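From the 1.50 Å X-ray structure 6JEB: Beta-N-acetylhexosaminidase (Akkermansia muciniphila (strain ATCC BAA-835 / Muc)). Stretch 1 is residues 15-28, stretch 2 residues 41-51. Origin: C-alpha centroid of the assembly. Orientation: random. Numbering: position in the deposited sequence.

Stretch 1, residues 15-28: LRQETAKTLQLLSD
Stretch 2, residues 41-51: LTVTPQGAHLA

The contact is a parallel pairing of two neighbouring β-strands, interrupted by a β-bulge and extended by packing of strand 19-20 and the loop after it against the hairpin of 41-44 and 47-51. Strand 25-28 runs beside strand 47-51 with an angle of 12° between their directions and a closest axial approach of 4.5 Å. Leu 25 pairs with Ala 48, Ser 27 with His 49, and Asp 28 with Leu 50, at CA-CA distances of 4.9, 4.8 and 4.7 Å.

Parallel strands bond by alternation, one strand giving and taking around a residue of the other. Here Ala 48 N donates to Gln 24 O (2.8 Å) and Leu 26 N donates to Ala 48 O (2.7 Å); beyond the bulge, Leu 50 N donates to Ser 27 O (3.0 Å). The register shifts by one between Leu 25 and Ser 27, where Leu 26 (phi/psi -90/-27) leaves extended geometry and its side chain points toward the partner. In its m,t rotamer, Leu 26 CD1 lies 3.7 Å from Gly 47 CA and 3.6 Å from His 49 NE2.

Gly 47 is indispensable to this fit: at phi/psi 138/-173 a CB would be jammed against the preceding carbonyl and would also clash with Gln 24 O and Leu 26 CG. It closes a type I turn, Thr 44 to Gly 47, between strands 41-44 and 47-51. Thr 44 N donates to Gly 47 O (3.0 Å) and Gly 47 N to Thr 44 O (3.1 Å), while Thr 44 OG1 (chi1 p) donates to Gly 47 O (2.7 Å).

Side chains sort by face. Leu 25 (t,p), Ala 48 and Leu 50 (t,p) share one, where Leu 25 CD1 reaches Leu 50 CB at 4.0 Å and Ala 48 CB at 4.3 Å, burying apolar surface. On the opposite face, His 49 (chi1 m, chi2 -86°) donates from ND1 to Ser 27 OG (chi1 p) at 2.7 Å, with the hydroxyl at the ring edge, near its plane. A water accepts from Ser 27 OG (2.7 Å) and donates to Leu 50 O (2.9 Å).

Before the paired strand, Ala 20 CB packs 3.7 Å from Val 43 CG1 (chi1 t), and Leu 23 CD2 (m,t) approaches the same methyl at 4.1 Å. Thr 22 (chi1 t) sets CG2 3.5 Å from Pro 45 O, leaving OG1 to accept from Gln 24 N (3.2 Å). Farther back in the first stretch, a water accepts from Arg 16 NH1 and donates to Val 43 O, 2.8 Å from each.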

# COMPACT_ATOMS: atom_id res chain seq x y z
N LEU A 15 -31.66 -9.59 -4.41
CA LEU A 15 -31.84 -11.02 -4.20
C LEU A 15 -33.19 -11.48 -4.73
O LEU A 15 -34.18 -10.74 -4.71
CB LEU A 15 -31.73 -11.35 -2.72
CG LEU A 15 -30.34 -11.10 -2.12
CD1 LEU A 15 -30.37 -11.35 -0.61
CD2 LEU A 15 -29.30 -11.99 -2.78
N ARG A 16 -33.22 -12.72 -5.21
CA ARG A 16 -34.42 -13.34 -5.76
C ARG A 16 -34.77 -14.58 -4.94
O ARG A 16 -33.97 -15.06 -4.14
CB ARG A 16 -34.23 -13.66 -7.25
CG ARG A 16 -34.08 -12.41 -8.11
CD ARG A 16 -33.64 -12.68 -9.54
NE ARG A 16 -33.83 -11.49 -10.37
CZ ARG A 16 -33.36 -11.35 -11.60
NH1 ARG A 16 -32.65 -12.32 -12.16
NH2 ARG A 16 -33.60 -10.23 -12.28
N GLN A 17 -35.98 -15.10 -5.16
CA GLN A 17 -36.50 -16.17 -4.32
C GLN A 17 -35.93 -17.54 -4.66
O GLN A 17 -35.92 -18.43 -3.80
CB GLN A 17 -38.04 -16.23 -4.40
CG GLN A 17 -38.58 -16.77 -5.71
CD GLN A 17 -40.07 -17.12 -5.64
OE1 GLN A 17 -40.51 -17.83 -4.74
NE2 GLN A 17 -40.84 -16.61 -6.60
N GLU A 18 -35.45 -17.75 -5.89
CA GLU A 18 -34.95 -19.05 -6.28
C GLU A 18 -33.60 -19.32 -5.61
O GLU A 18 -32.93 -18.42 -5.10
CB GLU A 18 -34.78 -19.14 -7.80
CG GLU A 18 -36.06 -18.98 -8.60
CD GLU A 18 -36.45 -17.52 -8.82
OE1 GLU A 18 -35.57 -16.64 -8.71
OE2 GLU A 18 -37.64 -17.26 -9.10
N THR A 19 -33.21 -20.59 -5.63
CA THR A 19 -31.96 -21.06 -5.06
C THR A 19 -31.07 -21.60 -6.17
O THR A 19 -31.57 -22.22 -7.12
CB THR A 19 -32.23 -22.17 -4.04
OG1 THR A 19 -33.07 -21.66 -2.99
CG2 THR A 19 -30.94 -22.69 -3.44
N ALA A 20 -29.77 -21.36 -6.06
CA ALA A 20 -28.79 -21.87 -7.01
C ALA A 20 -27.87 -22.86 -6.31
O ALA A 20 -27.32 -22.56 -5.24
CB ALA A 20 -27.95 -20.72 -7.60
N LYS A 21 -27.69 -24.03 -6.91
CA LYS A 21 -26.74 -25.03 -6.44
C LYS A 21 -25.58 -25.21 -7.40
O LYS A 21 -24.75 -26.11 -7.21
CB LYS A 21 -27.43 -26.36 -6.14
CG LYS A 21 -28.31 -26.30 -4.91
CD LYS A 21 -29.02 -27.61 -4.66
CE LYS A 21 -29.93 -27.48 -3.44
NZ LYS A 21 -30.67 -28.73 -3.16
N THR A 22 -25.50 -24.37 -8.42
CA THR A 22 -24.37 -24.35 -9.34
C THR A 22 -24.05 -22.90 -9.64
O THR A 22 -24.93 -22.03 -9.64
CB THR A 22 -24.67 -25.11 -10.64
OG1 THR A 22 -23.54 -25.02 -11.51
CG2 THR A 22 -25.90 -24.53 -11.35
N LEU A 23 -22.76 -22.64 -9.87
CA LEU A 23 -22.28 -21.33 -10.28
C LEU A 23 -21.50 -21.42 -11.58
O LEU A 23 -20.65 -20.56 -11.86
CB LEU A 23 -21.46 -20.67 -9.16
CG LEU A 23 -22.31 -20.08 -8.04
CD1 LEU A 23 -21.49 -19.87 -6.77
CD2 LEU A 23 -22.97 -18.78 -8.49
N GLN A 24 -21.77 -22.45 -12.38
CA GLN A 24 -21.19 -22.57 -13.70
C GLN A 24 -21.44 -21.28 -14.48
O GLN A 24 -22.55 -20.76 -14.51
CB GLN A 24 -21.84 -23.75 -14.43
CG GLN A 24 -21.51 -23.82 -15.91
CD GLN A 24 -22.33 -24.88 -16.64
OE1 GLN A 24 -22.78 -25.86 -16.04
NE2 GLN A 24 -22.52 -24.69 -17.95
N LEU A 25 -20.40 -20.77 -15.11
CA LEU A 25 -20.51 -19.52 -15.85
C LEU A 25 -21.15 -19.81 -17.20
O LEU A 25 -20.56 -20.49 -18.05
CB LEU A 25 -19.12 -18.91 -15.98
CG LEU A 25 -19.03 -17.44 -16.36
CD1 LEU A 25 -19.90 -16.56 -15.44
CD2 LEU A 25 -17.57 -16.98 -16.35
N LEU A 26 -22.37 -19.30 -17.41
CA LEU A 26 -23.14 -19.55 -18.62
C LEU A 26 -22.87 -18.52 -19.71
O LEU A 26 -23.03 -18.82 -20.90
CB LEU A 26 -24.64 -19.53 -18.31
CG LEU A 26 -25.12 -20.57 -17.29
CD1 LEU A 26 -26.60 -20.34 -16.98
CD2 LEU A 26 -24.88 -21.96 -17.84
N SER A 27 -22.50 -17.30 -19.32
CA SER A 27 -22.19 -16.25 -20.27
C SER A 27 -21.19 -15.31 -19.64
O SER A 27 -21.12 -15.18 -18.41
CB SER A 27 -23.45 -15.50 -20.73
OG SER A 27 -24.05 -14.82 -19.65
N ASP A 28 -20.40 -14.65 -20.50
CA ASP A 28 -19.28 -13.83 -20.05
C ASP A 28 -19.10 -12.82 -21.18
O ASP A 28 -18.46 -13.14 -22.19
CB ASP A 28 -18.05 -14.71 -19.86
CG ASP A 28 -16.84 -13.95 -19.35
OD1 ASP A 28 -16.88 -12.70 -19.22
OD2 ASP A 28 -15.82 -14.62 -19.08
N LEU A 41 -23.41 -9.34 -12.31
CA LEU A 41 -23.34 -10.79 -12.17
C LEU A 41 -24.71 -11.28 -11.76
O LEU A 41 -25.23 -10.87 -10.71
CB LEU A 41 -22.29 -11.17 -11.13
CG LEU A 41 -22.08 -12.67 -10.89
CD1 LEU A 41 -21.58 -13.38 -12.14
CD2 LEU A 41 -21.12 -12.87 -9.74
N THR A 42 -25.32 -12.13 -12.58
CA THR A 42 -26.65 -12.65 -12.33
C THR A 42 -26.54 -14.13 -11.98
O THR A 42 -26.00 -14.92 -12.77
CB THR A 42 -27.56 -12.43 -13.54
OG1 THR A 42 -27.58 -11.03 -13.85
CG2 THR A 42 -28.98 -12.91 -13.25
N VAL A 43 -27.05 -14.49 -10.81
CA VAL A 43 -27.03 -15.87 -10.32
C VAL A 43 -28.42 -16.46 -10.56
O VAL A 43 -29.42 -15.92 -10.05
CB VAL A 43 -26.65 -15.90 -8.83
CG1 VAL A 43 -26.76 -17.32 -8.27
CG2 VAL A 43 -25.25 -15.33 -8.63
N THR A 44 -28.49 -17.53 -11.35
CA THR A 44 -29.73 -18.22 -11.66
C THR A 44 -29.61 -19.69 -11.27
O THR A 44 -28.50 -20.18 -11.04
CB THR A 44 -30.06 -18.14 -13.17
OG1 THR A 44 -29.29 -19.11 -13.89
CG2 THR A 44 -29.79 -16.74 -13.73
N PRO A 45 -30.72 -20.43 -11.19
CA PRO A 45 -30.60 -21.86 -10.84
C PRO A 45 -29.80 -22.66 -11.85
O PRO A 45 -29.33 -23.76 -11.52
CB PRO A 45 -32.06 -22.33 -10.78
CG PRO A 45 -32.85 -21.09 -10.49
CD PRO A 45 -32.13 -20.01 -11.26
N GLN A 46 -29.65 -22.17 -13.07
CA GLN A 46 -28.91 -22.87 -14.11
C GLN A 46 -27.44 -22.49 -14.15
O GLN A 46 -26.66 -23.16 -14.84
CB GLN A 46 -29.53 -22.59 -15.48
CG GLN A 46 -30.98 -23.06 -15.64
CD GLN A 46 -32.00 -22.13 -14.97
OE1 GLN A 46 -31.81 -20.92 -14.90
NE2 GLN A 46 -33.09 -22.71 -14.49
N GLY A 47 -27.04 -21.45 -13.43
CA GLY A 47 -25.68 -20.96 -13.48
C GLY A 47 -25.67 -19.44 -13.50
O GLY A 47 -26.71 -18.78 -13.36
N ALA A 48 -24.48 -18.89 -13.69
CA ALA A 48 -24.26 -17.46 -13.53
C ALA A 48 -23.97 -16.80 -14.87
O ALA A 48 -23.39 -17.41 -15.77
CB ALA A 48 -23.08 -17.22 -12.58
N HIS A 49 -24.36 -15.53 -14.98
CA HIS A 49 -24.11 -14.72 -16.15
C HIS A 49 -23.30 -13.50 -15.74
O HIS A 49 -23.72 -12.77 -14.83
CB HIS A 49 -25.43 -14.25 -16.77
CG HIS A 49 -26.32 -15.37 -17.19
ND1 HIS A 49 -26.22 -15.96 -18.43
CD2 HIS A 49 -27.32 -16.00 -16.54
CE1 HIS A 49 -27.13 -16.91 -18.53
NE2 HIS A 49 -27.81 -16.96 -17.40
N LEU A 50 -22.16 -13.29 -16.39
CA LEU A 50 -21.30 -12.16 -16.10
C LEU A 50 -21.31 -11.19 -17.27
O LEU A 50 -21.07 -11.58 -18.41
CB LEU A 50 -19.87 -12.62 -15.81
CG LEU A 50 -18.87 -11.51 -15.48
CD1 LEU A 50 -19.26 -10.73 -14.23
CD2 LEU A 50 -17.48 -12.10 -15.31
N ALA A 51 -21.60 -9.92 -16.99
CA ALA A 51 -21.44 -8.84 -17.94
C ALA A 51 -20.48 -7.84 -17.32
O ALA A 51 -20.52 -7.60 -16.11
CB ALA A 51 -22.79 -8.14 -18.20
O HOH W 1 -31.74 -14.76 -11.11
O HOH W 2 -29.20 -25.03 -9.10
O HOH W 3 -23.59 -12.19 -19.64